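Local coordinates for Lmo0325 protein (Listeria monocytogenes EGD-e, PDB 4RYK), which is a putative transcriptional regulator of the Rgg family that probably binds DNA through an N-terminal helix-turn-helix domain, at residues I84-L89 and K117-T122; V96-L101 and H121-T126; E162-F167 and R200-H205; N218-A223 and W257-E262. One frame throughout, in Å; residues are numbered along the deposited sequence.

From the N terminus, interaction 1 opens on helix 82-91 and closes a 27-residue loop on helix 113-132. Interaction 2 opens within that loop, on helix 95-108, and ends on the same helix 113-132, sharing His121 and Thr122 with interaction 1. These two touch, and their centres lie about 7 Å apart. Interaction 3 follows in series. It closes a 32-residue excursion through helix 176-193, joining helix 161-170 to helix 197-216. It meets interaction 1 where Ile119 packs on Ile166. Interaction 4 closes a 33-residue excursion, from the start of helix 220-235 to the end of helix 243-259. Its centre lies about 24 Å from that of interaction 3.

Interaction 1: residues I84-L89 and K117-T122; sequences IDFVEL and KAILHT
The carbonyl oxygen of Ile119, a residue that packs against Phe86, accepts a hydrogen bond from the side chain of Thr122. The OG1 of Thr122 lies 2.9 Å from the O of Ile119. The C=O...donor angle is 121°, and the hydroxyl is tilted 27° from the carbonyl plane. This bond stays within helix 113-132. The contact between 84-89 and 117-122 is itself apolar.

Phe86 makes the close contacts of helix 82-91. Its CG stands anti to the backbone N (chi1 178°), which lets the ring reach Ile119 and Leu120. Two methyl groups receive it. The far end of the ring meets Ile119, with CZ of Phe86 3.6 Å from CG2 of Ile119. CE2 of Phe86 is 3.9 Å from CG2 of Ile119. The CD1 side meets Leu120, with CD1 of Phe86 3.7 Å from CD2 of Leu120. Both methyls approach the ring obliquely.

The two aliphatic partners meet Phe86 differently. Ile119 crosses it at about a right angle and touches with its CG2 branch. Leu120 runs past it in the opposite direction, and the end of the side chain leans in.

All three residues are buried. Asn169 also touches Phe86, while Ile105 touches Leu120, and Ile149 and Ile166 touch Ile119. The three residues together are packed by helices 95-108, 143-153 and 161-170. This is helix-helix core packing within an all-helical domain, consistent with the TPR-like fold of Rgg regulators.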
loop_
_atom_site.group_PDB
_atom_site.type_symbol
_atom_site.label_atom_id
_atom_site.label_comp_id
_atom_site.label_asym_id
_atom_site.label_seq_id
_atom_site.Cartn_x
_atom_site.Cartn_y
_atom_site.Cartn_z
ATOM N N ILE A 84 11.436 -8.870 -3.809
ATOM C CA ILE A 84 11.462 -9.007 -2.345
ATOM C C ILE A 84 12.725 -9.769 -1.912
ATOM O O ILE A 84 13.477 -9.313 -1.046
ATOM C CB ILE A 84 10.244 -9.798 -1.861
ATOM C CG1 ILE A 84 8.962 -8.965 -2.036
ATOM C CG2 ILE A 84 10.431 -10.229 -0.409
ATOM C CD1 ILE A 84 7.702 -9.813 -2.182
ATOM N N ASP A 85 12.953 -10.926 -2.529
ATOM C CA ASP A 85 14.105 -11.762 -2.148
ATOM C C ASP A 85 15.382 -11.044 -2.434
ATOM O O ASP A 85 16.299 -11.066 -1.631
ATOM C CB ASP A 85 14.128 -13.062 -2.928
ATOM C CG ASP A 85 12.929 -13.923 -2.642
ATOM O OD1 ASP A 85 12.335 -13.726 -1.582
ATOM O OD2 ASP A 85 12.575 -14.784 -3.485
ATOM N N PHE A 86 15.455 -10.400 -3.590
ATOM C CA PHE A 86 16.712 -9.783 -3.990
ATOM C C PHE A 86 17.098 -8.634 -3.071
ATOM O O PHE A 86 18.267 -8.422 -2.724
ATOM C CB PHE A 86 16.605 -9.267 -5.432
ATOM C CG PHE A 86 17.837 -8.566 -5.908
ATOM C CD1 PHE A 86 19.039 -9.273 -6.080
ATOM C CD2 PHE A 86 17.831 -7.200 -6.134
ATOM C CE1 PHE A 86 20.193 -8.637 -6.505
ATOM C CE2 PHE A 86 18.975 -6.553 -6.572
ATOM C CZ PHE A 86 20.157 -7.274 -6.767
ATOM N N VAL A 87 16.100 -7.855 -2.712
ATOM C CA VAL A 87 16.299 -6.724 -1.826
ATOM C C VAL A 87 16.762 -7.184 -0.449
ATOM O O VAL A 87 17.706 -6.647 0.138
ATOM C CB VAL A 87 14.962 -5.956 -1.722
ATOM C CG1 VAL A 87 14.960 -4.953 -0.578
ATOM C CG2 VAL A 87 14.676 -5.271 -3.051
ATOM N N GLU A 88 16.100 -8.200 0.072
ATOM C CA GLU A 88 16.528 -8.771 1.336
ATOM C C GLU A 88 17.972 -9.282 1.279
ATOM O O GLU A 88 18.767 -8.973 2.141
ATOM C CB GLU A 88 15.603 -9.886 1.731
ATOM C CG GLU A 88 16.092 -10.594 2.959
ATOM C CD GLU A 88 14.983 -11.340 3.626
ATOM O OE1 GLU A 88 14.059 -11.749 2.888
ATOM O OE2 GLU A 88 15.031 -11.502 4.869
ATOM N N LEU A 89 18.317 -10.058 0.262
ATOM C CA LEU A 89 19.682 -10.551 0.127
ATOM C C LEU A 89 20.698 -9.421 -0.054
ATOM O O LEU A 89 21.744 -9.416 0.587
ATOM C CB LEU A 89 19.751 -11.507 -1.049
ATOM C CG LEU A 89 18.921 -12.783 -0.932
ATOM C CD1 LEU A 89 18.746 -13.471 -2.266
ATOM C CD2 LEU A 89 19.602 -13.707 0.038
ATOM N N LYS A 117 18.716 -12.102 -14.214
ATOM C CA LYS A 117 19.979 -12.843 -13.989
ATOM C C LYS A 117 21.185 -11.951 -14.073
ATOM O O LYS A 117 22.103 -12.079 -13.272
ATOM C CB LYS A 117 20.129 -13.982 -14.965
ATOM C CG LYS A 117 19.113 -15.067 -14.687
ATOM C CD LYS A 117 19.388 -16.336 -15.470
ATOM C CE LYS A 117 18.991 -16.228 -16.919
ATOM N NZ LYS A 117 18.374 -17.525 -17.339
ATOM N N ALA A 118 21.171 -11.013 -15.017
ATOM C CA ALA A 118 22.309 -10.095 -15.143
ATOM C C ALA A 118 22.432 -9.250 -13.882
ATOM O O ALA A 118 23.517 -8.978 -13.381
ATOM C CB ALA A 118 22.170 -9.231 -16.396
ATOM N N ILE A 119 21.301 -8.852 -13.322
ATOM C CA ILE A 119 21.342 -8.032 -12.107
ATOM C C ILE A 119 21.990 -8.796 -10.960
ATOM O O ILE A 119 22.885 -8.304 -10.257
ATOM C CB ILE A 119 19.930 -7.502 -11.755
ATOM C CG1 ILE A 119 19.622 -6.297 -12.663
ATOM C CG2 ILE A 119 19.838 -7.049 -10.309
ATOM C CD1 ILE A 119 18.163 -5.998 -12.732
ATOM N N LEU A 120 21.556 -10.019 -10.797
ATOM C CA LEU A 120 22.092 -10.858 -9.784
ATOM C C LEU A 120 23.594 -11.108 -9.988
ATOM O O LEU A 120 24.365 -11.051 -9.043
ATOM C CB LEU A 120 21.344 -12.180 -9.813
ATOM C CG LEU A 120 20.114 -12.370 -8.943
ATOM C CD1 LEU A 120 19.459 -13.688 -9.311
ATOM C CD2 LEU A 120 20.478 -12.408 -7.472
ATOM N N HIS A 121 23.998 -11.452 -11.213
ATOM C CA HIS A 121 25.401 -11.675 -11.480
ATOM C C HIS A 121 26.202 -10.467 -11.114
ATOM O O HIS A 121 27.224 -10.605 -10.459
ATOM C CB HIS A 121 25.650 -11.937 -12.950
ATOM C CG HIS A 121 25.522 -13.370 -13.326
ATOM N ND1 HIS A 121 24.483 -13.848 -14.100
ATOM C CD2 HIS A 121 26.317 -14.431 -13.053
ATOM C CE1 HIS A 121 24.641 -15.145 -14.293
ATOM N NE2 HIS A 121 25.745 -15.520 -13.669
ATOM N N THR A 122 25.771 -9.276 -11.531
ATOM C CA THR A 122 26.568 -8.094 -11.246
ATOM C C THR A 122 26.673 -7.876 -9.760
ATOM O O THR A 122 27.721 -7.435 -9.272
ATOM C CB THR A 122 26.066 -6.783 -11.882
ATOM O OG1 THR A 122 24.780 -6.423 -11.363
ATOM C CG2 THR A 122 25.963 -6.920 -13.371
#

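Interaction 2: residues V96-L101 and H121-T126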
loop_
_atom_site.group_PDB
_atom_site.type_symbol
_atom_site.label_atom_id
_atom_site.label_comp_id
_atom_site.label_asym_id
_atom_site.label_seq_id
_atom_site.Cartn_x
_atom_site.Cartn_y
_atom_site.Cartn_z
ATOM N N VAL A 96 26.073 -15.902 -0.876
ATOM C CA VAL A 96 25.645 -17.290 -0.957
ATOM C C VAL A 96 24.160 -17.393 -1.295
ATOM O O VAL A 96 23.784 -18.112 -2.200
ATOM C CB VAL A 96 25.976 -18.057 0.335
ATOM C CG1 VAL A 96 25.496 -19.504 0.262
ATOM C CG2 VAL A 96 27.478 -17.996 0.609
ATOM N N GLY A 97 23.316 -16.608 -0.632
ATOM C CA GLY A 97 21.875 -16.601 -0.945
ATOM C C GLY A 97 21.541 -16.101 -2.370
ATOM O O GLY A 97 20.665 -16.635 -3.054
HETATM N N MSE A 98 22.259 -15.090 -2.834
HETATM C CA MSE A 98 22.033 -14.604 -4.191
HETATM C C MSE A 98 22.378 -15.644 -5.185
HETATM O O MSE A 98 21.700 -15.777 -6.214
HETATM C CB MSE A 98 22.942 -13.456 -4.529
HETATM C CG MSE A 98 22.700 -12.369 -3.527
HETATM SE SE MSE A 98 23.136 -10.722 -4.452
HETATM C CE MSE A 98 23.059 -9.614 -2.858
ATOM N N GLN A 99 23.473 -16.374 -4.941
ATOM C CA GLN A 99 23.876 -17.407 -5.891
ATOM C C GLN A 99 22.793 -18.500 -5.984
ATOM O O GLN A 99 22.504 -19.010 -7.068
ATOM C CB GLN A 99 25.210 -18.018 -5.487
ATOM C CG GLN A 99 25.689 -19.155 -6.369
ATOM C CD GLN A 99 26.009 -18.679 -7.769
ATOM O OE1 GLN A 99 26.824 -17.776 -7.972
ATOM N NE2 GLN A 99 25.353 -19.282 -8.744
ATOM N N ALA A 100 22.189 -18.828 -4.855
ATOM C CA ALA A 100 21.066 -19.791 -4.827
ATOM C C ALA A 100 19.838 -19.245 -5.557
ATOM O O ALA A 100 19.183 -19.938 -6.348
ATOM C CB ALA A 100 20.711 -20.126 -3.373
ATOM N N LEU A 101 19.522 -17.984 -5.315
ATOM C CA LEU A 101 18.466 -17.374 -6.098
ATOM C C LEU A 101 18.798 -17.426 -7.594
ATOM O O LEU A 101 17.933 -17.715 -8.421
ATOM C CB LEU A 101 18.227 -15.961 -5.642
ATOM C CG LEU A 101 17.111 -15.242 -6.377
ATOM C CD1 LEU A 101 15.792 -15.949 -6.154
ATOM C CD2 LEU A 101 17.011 -13.821 -5.902
ATOM N N HIS A 121 23.998 -11.452 -11.213
ATOM C CA HIS A 121 25.401 -11.675 -11.480
ATOM C C HIS A 121 26.202 -10.467 -11.114
ATOM O O HIS A 121 27.224 -10.605 -10.459
ATOM C CB HIS A 121 25.650 -11.937 -12.950
ATOM C CG HIS A 121 25.522 -13.370 -13.326
ATOM N ND1 HIS A 121 24.483 -13.848 -14.100
ATOM C CD2 HIS A 121 26.317 -14.431 -13.053
ATOM C CE1 HIS A 121 24.641 -15.145 -14.293
ATOM N NE2 HIS A 121 25.745 -15.520 -13.669
ATOM N N THR A 122 25.771 -9.276 -11.531
ATOM C CA THR A 122 26.568 -8.094 -11.246
ATOM C C THR A 122 26.673 -7.876 -9.760
ATOM O O THR A 122 27.721 -7.435 -9.272
ATOM C CB THR A 122 26.066 -6.783 -11.882
ATOM O OG1 THR A 122 24.780 -6.423 -11.363
ATOM C CG2 THR A 122 25.963 -6.920 -13.371
ATOM N N ARG A 123 25.596 -8.167 -9.042
ATOM C CA ARG A 123 25.570 -7.937 -7.602
ATOM C C ARG A 123 26.492 -8.940 -6.930
ATOM O O ARG A 123 27.206 -8.604 -5.990
ATOM C CB ARG A 123 24.117 -8.024 -7.089
ATOM C CG ARG A 123 23.889 -7.720 -5.629
ATOM C CD ARG A 123 24.470 -6.403 -5.172
ATOM N NE ARG A 123 23.709 -5.271 -5.629
ATOM C CZ ARG A 123 23.031 -4.444 -4.833
ATOM N NH1 ARG A 123 23.011 -4.605 -3.509
ATOM N NH2 ARG A 123 22.379 -3.433 -5.371
ATOM N N ILE A 124 26.526 -10.160 -7.426
ATOM C CA ILE A 124 27.481 -11.140 -6.855
ATOM C C ILE A 124 28.959 -10.770 -7.152
ATOM O O ILE A 124 29.795 -10.854 -6.268
ATOM C CB ILE A 124 27.170 -12.574 -7.316
ATOM C CG1 ILE A 124 25.822 -13.049 -6.742
ATOM C CG2 ILE A 124 28.306 -13.538 -6.942
ATOM C CD1 ILE A 124 25.129 -14.084 -7.610
ATOM N N GLN A 125 29.281 -10.329 -8.363
ATOM C CA GLN A 125 30.657 -9.867 -8.645
ATOM C C GLN A 125 31.016 -8.638 -7.776
ATOM O O GLN A 125 32.099 -8.589 -7.183
ATOM C CB GLN A 125 30.886 -9.506 -10.115
ATOM C CG GLN A 125 30.560 -10.578 -11.145
ATOM C CD GLN A 125 30.432 -10.000 -12.562
ATOM O OE1 GLN A 125 30.014 -8.850 -12.764
ATOM N NE2 GLN A 125 30.783 -10.801 -13.549
ATOM N N THR A 126 30.116 -7.667 -7.649
ATOM C CA THR A 126 30.401 -6.504 -6.810
ATOM C C THR A 126 30.662 -6.853 -5.342
ATOM O O THR A 126 31.646 -6.374 -4.767
ATOM C CB THR A 126 29.276 -5.481 -6.872
ATOM O OG1 THR A 126 29.089 -5.159 -8.242
ATOM C CG2 THR A 126 29.636 -4.218 -6.116
#
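Apolar packing comes first, and it centres on Met98 and Ile124. CB of Met98 lies 3.7 Å from CG1 of Ile124. CB of Met98 is also 3.8 Å from CD1 of Ile124. The CD1 methyl of Ile124 reaches the backbone as well, 3.9 Å from N of Gln99. CG1 of Ile124 sits anti to the carbonyl carbon (chi1 -66°), which sends the longer branch toward helix 95-108.

The selenium contact is the second kind. Met98 is a selenomethionine, extended beyond CG. Its side chain meets the aliphatic part of Arg123. The approach of SE of Met98 to CG of Arg123 is short, at 3.3 Å. CE of Met98 is 3.5 Å from CG of Arg123. Arg123 bends at chi2 and chi3, and its polar end leads away. Leu89 and Ser90 of helix 82-91 also touch Met98.

Gln99 is the polar group at the margin. OE1 of Gln99 is 4.1 Å from CD1 of Ile124, a loose approach at about a right angle. NE2 of Gln99 is hydrogen-bonded to Asp103. A separate bond, internal to helix 113-132, runs from OG1 of Thr126 to O of Thr122 at 2.8 Å. The N of Thr126 reaches that oxygen from the opposite face of its plane.

The two helix segments run nearly antiparallel, at 157°, with axes 9.9 Å apart. Consecutive helices paired in this way form an alpha-hairpin, the arrangement on which TPR-like helical folds are built.

Interaction 3: residues E162-F167 and R200-H205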
loop_
_atom_site.group_PDB
_atom_site.type_symbol
_atom_site.label_atom_id
_atom_site.label_comp_id
_atom_site.label_asym_id
_atom_site.label_seq_id
_atom_site.Cartn_x
_atom_site.Cartn_y
_atom_site.Cartn_z
ATOM N N GLU A 162 8.447 -2.975 -13.203
ATOM C CA GLU A 162 9.631 -3.808 -13.403
ATOM C C GLU A 162 10.829 -2.974 -13.907
ATOM O O GLU A 162 11.937 -3.114 -13.429
ATOM C CB GLU A 162 9.298 -4.946 -14.381
ATOM C CG GLU A 162 10.488 -5.829 -14.757
ATOM C CD GLU A 162 10.876 -6.756 -13.622
ATOM O OE1 GLU A 162 10.112 -6.877 -12.626
ATOM O OE2 GLU A 162 11.907 -7.408 -13.715
ATOM N N GLU A 163 10.608 -2.096 -14.876
ATOM C CA GLU A 163 11.713 -1.320 -15.426
ATOM C C GLU A 163 12.157 -0.260 -14.463
ATOM O O GLU A 163 13.341 0.062 -14.397
ATOM C CB GLU A 163 11.332 -0.703 -16.774
ATOM C CG GLU A 163 11.260 -1.718 -17.912
ATOM C CD GLU A 163 9.981 -2.573 -17.863
ATOM O OE1 GLU A 163 8.888 -2.039 -17.578
ATOM O OE2 GLU A 163 10.044 -3.793 -18.096
ATOM N N VAL A 164 11.229 0.265 -13.674
ATOM C CA VAL A 164 11.561 1.213 -12.608
ATOM C C VAL A 164 12.528 0.547 -11.626
ATOM O O VAL A 164 13.538 1.120 -11.233
ATOM C CB VAL A 164 10.309 1.717 -11.829
ATOM C CG1 VAL A 164 10.728 2.648 -10.761
ATOM C CG2 VAL A 164 9.379 2.475 -12.748
ATOM N N ARG A 165 12.253 -0.696 -11.263
ATOM C CA ARG A 165 13.174 -1.428 -10.373
ATOM C C ARG A 165 14.494 -1.741 -11.055
ATOM O O ARG A 165 15.541 -1.636 -10.456
ATOM C CB ARG A 165 12.519 -2.726 -9.963
ATOM C CG ARG A 165 11.369 -2.504 -9.021
ATOM C CD ARG A 165 10.514 -3.736 -9.065
ATOM N NE ARG A 165 9.629 -3.615 -7.975
ATOM C CZ ARG A 165 8.334 -3.784 -7.972
ATOM N NH1 ARG A 165 7.596 -4.224 -9.046
ATOM N NH2 ARG A 165 7.790 -3.564 -6.781
ATOM N N ILE A 166 14.447 -2.122 -12.325
ATOM C CA ILE A 166 15.674 -2.419 -13.034
ATOM C C ILE A 166 16.560 -1.165 -13.087
ATOM O O ILE A 166 17.752 -1.205 -12.744
ATOM C CB ILE A 166 15.383 -2.966 -14.433
ATOM C CG1 ILE A 166 14.867 -4.403 -14.346
ATOM C CG2 ILE A 166 16.660 -2.924 -15.269
ATOM C CD1 ILE A 166 14.163 -4.878 -15.595
ATOM N N PHE A 167 15.946 -0.043 -13.472
ATOM C CA PHE A 167 16.624 1.221 -13.631
ATOM C C PHE A 167 17.274 1.573 -12.342
ATOM O O PHE A 167 18.438 2.014 -12.318
ATOM C CB PHE A 167 15.649 2.331 -13.952
ATOM C CG PHE A 167 16.274 3.651 -14.127
ATOM C CD1 PHE A 167 17.285 3.822 -15.058
ATOM C CD2 PHE A 167 15.810 4.739 -13.448
ATOM C CE1 PHE A 167 17.840 5.071 -15.279
ATOM C CE2 PHE A 167 16.353 5.987 -13.666
ATOM C CZ PHE A 167 17.374 6.150 -14.559
ATOM N N ARG A 200 3.709 4.485 -5.840
ATOM C CA ARG A 200 4.130 5.734 -5.241
ATOM C C ARG A 200 5.344 5.577 -4.328
ATOM O O ARG A 200 6.290 6.358 -4.391
ATOM C CB ARG A 200 2.952 6.374 -4.536
ATOM C CG ARG A 200 3.303 7.521 -3.628
ATOM C CD ARG A 200 2.056 8.268 -3.230
ATOM N NE ARG A 200 1.145 7.459 -2.451
ATOM C CZ ARG A 200 -0.069 7.135 -2.815
ATOM N NH1 ARG A 200 -0.500 7.463 -3.987
ATOM N NH2 ARG A 200 -0.834 6.408 -2.015
ATOM N N LEU A 201 5.368 4.560 -3.507
ATOM C CA LEU A 201 6.478 4.394 -2.579
ATOM C C LEU A 201 7.766 3.957 -3.299
ATOM O O LEU A 201 8.856 4.355 -2.931
ATOM C CB LEU A 201 6.134 3.337 -1.504
ATOM C CG LEU A 201 4.897 3.653 -0.613
ATOM C CD1 LEU A 201 4.609 2.518 0.402
ATOM C CD2 LEU A 201 5.090 4.966 0.131
ATOM N N LEU A 202 7.632 3.135 -4.318
ATOM C CA LEU A 202 8.793 2.793 -5.171
ATOM C C LEU A 202 9.356 4.021 -5.856
ATOM O O LEU A 202 10.548 4.229 -5.855
ATOM C CB LEU A 202 8.344 1.822 -6.205
ATOM C CG LEU A 202 9.445 1.323 -7.129
ATOM C CD1 LEU A 202 10.434 0.451 -6.372
ATOM C CD2 LEU A 202 8.804 0.541 -8.290
ATOM N N PHE A 203 8.501 4.897 -6.408
ATOM C CA PHE A 203 9.050 6.119 -6.965
ATOM C C PHE A 203 9.720 7.000 -5.909
ATOM O O PHE A 203 10.775 7.564 -6.180
ATOM C CB PHE A 203 8.006 6.861 -7.779
ATOM C CG PHE A 203 7.771 6.232 -9.113
ATOM C CD1 PHE A 203 8.617 6.485 -10.163
ATOM C CD2 PHE A 203 6.719 5.420 -9.319
ATOM C CE1 PHE A 203 8.413 5.912 -11.396
ATOM C CE2 PHE A 203 6.509 4.836 -10.551
ATOM C CZ PHE A 203 7.347 5.077 -11.584
ATOM N N CYS A 204 9.119 7.137 -4.718
ATOM C CA CYS A 204 9.733 7.921 -3.657
ATOM C C CYS A 204 11.121 7.452 -3.327
ATOM O O CYS A 204 12.054 8.240 -3.260
ATOM C CB CYS A 204 8.915 7.904 -2.376
ATOM S SG CYS A 204 7.393 8.899 -2.449
ATOM N N HIS A 205 11.246 6.155 -3.140
ATOM C CA HIS A 205 12.510 5.536 -2.875
ATOM C C HIS A 205 13.540 5.819 -3.987
ATOM O O HIS A 205 14.693 6.123 -3.723
ATOM C CB HIS A 205 12.268 4.049 -2.765
ATOM C CG HIS A 205 13.507 3.265 -2.569
ATOM N ND1 HIS A 205 14.152 3.191 -1.359
ATOM C CD2 HIS A 205 14.249 2.539 -3.437
ATOM C CE1 HIS A 205 15.232 2.439 -1.479
ATOM N NE2 HIS A 205 15.316 2.032 -2.735
#
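Val164 forms the tight part of the contact, with both its methyls against segment 200-205. CG2 of Val164 is 3.5 Å from CZ of Phe203. CG1 of Val164 lies over one face of that ring, offset toward its rim. CG1 of Val164 is also 3.8 Å from CD2 of Leu202, and these two side chains slide past each other in opposite directions. CG1 stands anti to the backbone N of Val164 (chi1 179°), which lets it meet both Leu202 and the Phe203 ring, with CG2 at CZ and CE1 of Phe203. Met186, Ser189 and Tyr193 of helix 176-193 also touch Phe203.

The segments run nearly parallel, at 19°, with axes 10.8 Å apart. Helix 176-193 lies between their helices in sequence. Parallel neighbours separated by one helix are consistent with the TPR-like fold assigned to the Rgg C-terminal domain.

The looser side belongs to Arg165, which is partly exposed. CG of Arg165 is 4.0 Å from CD2 of Leu202. The chain stays extended to NE, and the same methyl lies over one face of the guanidinium, offset toward the rim. On helix 161-170, Glu163 forms a salt bridge with Lys21 of the second subunit.

Interaction 4: residues N218-A223 and W257-E262; sequences NKINYA and WMKEGE
Asn218 meets Lys259 at the surface, where two helices end in Schellman motifs. Asn218 holds the C-prime position after helix 197-216, and Gly261 holds it after helix 243-259. Both have positive phi. In the second motif, N of Glu262 reaches O of Trp257 at 2.7 Å, and N of Gly261 reaches O of Met258 at 3.2 Å.

The polar link between the segments is a single weak hydrogen bond. NZ of Lys259 donates to OD1 of Asn218 at 2.9 Å. The geometry is poor, because OD1 of Asn218 lies beside the end of the lysine, equally near its CE. The lysine crosses the asparagine side chain at about a right angle. The bends at chi2 and chi3 (-72° and -74°) curl the lysine chain, and its end lies beside Asn218 and Ile220. NZ also makes a long, weak ion pair with Glu300.

Van der Waals contact comes from Ile220, in the first turn of helix 220-235. CD1 of Ile220 rests 3.9 Å from CE of Lys259. Phe296 of helix 283-300 also touches Lys259.

Glu260 merely brushes Ile220. OE2 of Glu260 accepts a hydrogen bond from ND2 of Asn224 and lies 4.3 Å from CG2 of Ile220.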
loop_
_atom_site.group_PDB
_atom_site.type_symbol
_atom_site.label_atom_id
_atom_site.label_comp_id
_atom_site.label_asym_id
_atom_site.label_seq_id
_atom_site.Cartn_x
_atom_site.Cartn_y
_atom_site.Cartn_z
ATOM N N ASN A 218 27.481 16.838 -6.489
ATOM C CA ASN A 218 27.442 18.263 -6.680
ATOM C C ASN A 218 26.759 18.709 -7.971
ATOM O O ASN A 218 27.149 19.720 -8.564
ATOM C CB ASN A 218 28.870 18.807 -6.667
ATOM C CG ASN A 218 28.917 20.254 -6.312
ATOM O OD1 ASN A 218 28.176 20.702 -5.460
ATOM N ND2 ASN A 218 29.773 21.000 -6.978
ATOM N N LYS A 219 25.744 17.966 -8.402
ATOM C CA LYS A 219 24.924 18.374 -9.529
ATOM C C LYS A 219 23.659 18.929 -8.953
ATOM O O LYS A 219 22.642 18.221 -8.866
ATOM C CB LYS A 219 24.629 17.178 -10.394
ATOM C CG LYS A 219 25.882 16.556 -10.996
ATOM C CD LYS A 219 25.516 15.755 -12.233
ATOM C CE LYS A 219 26.755 15.402 -13.047
ATOM N NZ LYS A 219 27.222 14.058 -12.621
ATOM N N ILE A 220 23.734 20.172 -8.504
ATOM C CA ILE A 220 22.706 20.777 -7.653
ATOM C C ILE A 220 21.419 21.184 -8.399
ATOM O O ILE A 220 20.294 21.022 -7.863
ATOM C CB ILE A 220 23.314 21.927 -6.828
ATOM C CG1 ILE A 220 24.445 21.376 -5.952
ATOM C CG2 ILE A 220 22.276 22.572 -5.914
ATOM C CD1 ILE A 220 24.068 20.200 -5.055
ATOM N N ASN A 221 21.564 21.645 -9.638
ATOM C CA ASN A 221 20.392 21.873 -10.502
ATOM C C ASN A 221 19.556 20.609 -10.625
ATOM O O ASN A 221 18.362 20.637 -10.461
ATOM C CB ASN A 221 20.798 22.305 -11.904
ATOM C CG ASN A 221 21.509 23.636 -11.909
ATOM O OD1 ASN A 221 21.419 24.402 -10.940
ATOM N ND2 ASN A 221 22.226 23.932 -12.997
ATOM N N TYR A 222 20.218 19.510 -10.945
ATOM C CA TYR A 222 19.536 18.246 -11.109
ATOM C C TYR A 222 18.967 17.736 -9.779
ATOM O O TYR A 222 17.882 17.179 -9.754
ATOM C CB TYR A 222 20.494 17.227 -11.714
ATOM C CG TYR A 222 20.837 17.433 -13.185
ATOM C CD1 TYR A 222 20.209 18.408 -13.965
ATOM C CD2 TYR A 222 21.765 16.602 -13.802
ATOM C CE1 TYR A 222 20.532 18.559 -15.304
ATOM C CE2 TYR A 222 22.088 16.740 -15.135
ATOM C CZ TYR A 222 21.467 17.715 -15.888
ATOM O OH TYR A 222 21.802 17.846 -17.236
ATOM N N ALA A 223 19.718 17.919 -8.699
ATOM C CA ALA A 223 19.282 17.481 -7.394
ATOM C C ALA A 223 17.995 18.194 -7.044
ATOM O O ALA A 223 17.078 17.576 -6.552
ATOM C CB ALA A 223 20.331 17.751 -6.333
ATOM N N TRP A 257 19.807 23.273 0.711
ATOM C CA TRP A 257 19.945 24.614 1.257
ATOM C C TRP A 257 21.360 24.891 1.726
ATOM O O TRP A 257 21.897 25.988 1.472
ATOM C CB TRP A 257 18.957 24.867 2.393
ATOM C CG TRP A 257 17.576 25.180 1.902
ATOM C CD1 TRP A 257 17.235 25.697 0.692
ATOM C CD2 TRP A 257 16.351 25.007 2.620
ATOM N NE1 TRP A 257 15.875 25.854 0.615
ATOM C CE2 TRP A 257 15.313 25.456 1.792
ATOM C CE3 TRP A 257 16.037 24.543 3.902
ATOM C CZ2 TRP A 257 13.969 25.424 2.184
ATOM C CZ3 TRP A 257 14.704 24.532 4.301
ATOM C CH2 TRP A 257 13.687 24.970 3.439
HETATM N N MSE A 258 21.992 23.926 2.382
HETATM C CA MSE A 258 23.367 24.134 2.836
HETATM C C MSE A 258 24.284 24.396 1.676
HETATM O O MSE A 258 25.117 25.263 1.721
HETATM C CB MSE A 258 23.870 22.953 3.661
HETATM C CG MSE A 258 23.071 22.854 4.946
HETATM SE SE MSE A 258 23.855 21.642 6.261
HETATM C CE MSE A 258 22.860 20.047 5.745
ATOM N N LYS A 259 24.109 23.647 0.619
ATOM C CA LYS A 259 24.860 23.835 -0.589
ATOM C C LYS A 259 24.521 25.125 -1.302
ATOM O O LYS A 259 25.330 25.612 -2.052
ATOM C CB LYS A 259 24.567 22.705 -1.563
ATOM C CG LYS A 259 25.166 21.375 -1.173
ATOM C CD LYS A 259 26.667 21.386 -1.364
ATOM C CE LYS A 259 27.048 21.321 -2.828
ATOM N NZ LYS A 259 28.179 22.253 -3.066
ATOM N N GLU A 260 23.320 25.652 -1.126
ATOM C CA GLU A 260 22.981 26.898 -1.783
ATOM C C GLU A 260 23.335 28.083 -0.896
ATOM O O GLU A 260 22.730 29.135 -1.034
ATOM C CB GLU A 260 21.497 26.925 -2.136
ATOM C CG GLU A 260 21.145 25.988 -3.279
ATOM C CD GLU A 260 19.644 25.803 -3.463
ATOM O OE1 GLU A 260 18.856 26.067 -2.517
ATOM O OE2 GLU A 260 19.247 25.374 -4.564
ATOM N N GLY A 261 24.271 27.898 0.036
ATOM C CA GLY A 261 24.594 28.925 1.031
ATOM C C GLY A 261 23.581 29.260 2.124
ATOM O O GLY A 261 23.798 30.187 2.896
ATOM N N GLU A 262 22.489 28.526 2.241
ATOM C CA GLU A 262 21.486 28.807 3.251
ATOM C C GLU A 262 21.756 27.855 4.417
ATOM O O GLU A 262 20.904 26.998 4.777
ATOM C CB GLU A 262 20.127 28.508 2.654
ATOM C CG GLU A 262 19.564 29.596 1.780
ATOM C CD GLU A 262 18.601 30.423 2.588
ATOM O OE1 GLU A 262 19.087 31.204 3.437
ATOM O OE2 GLU A 262 17.369 30.243 2.408
#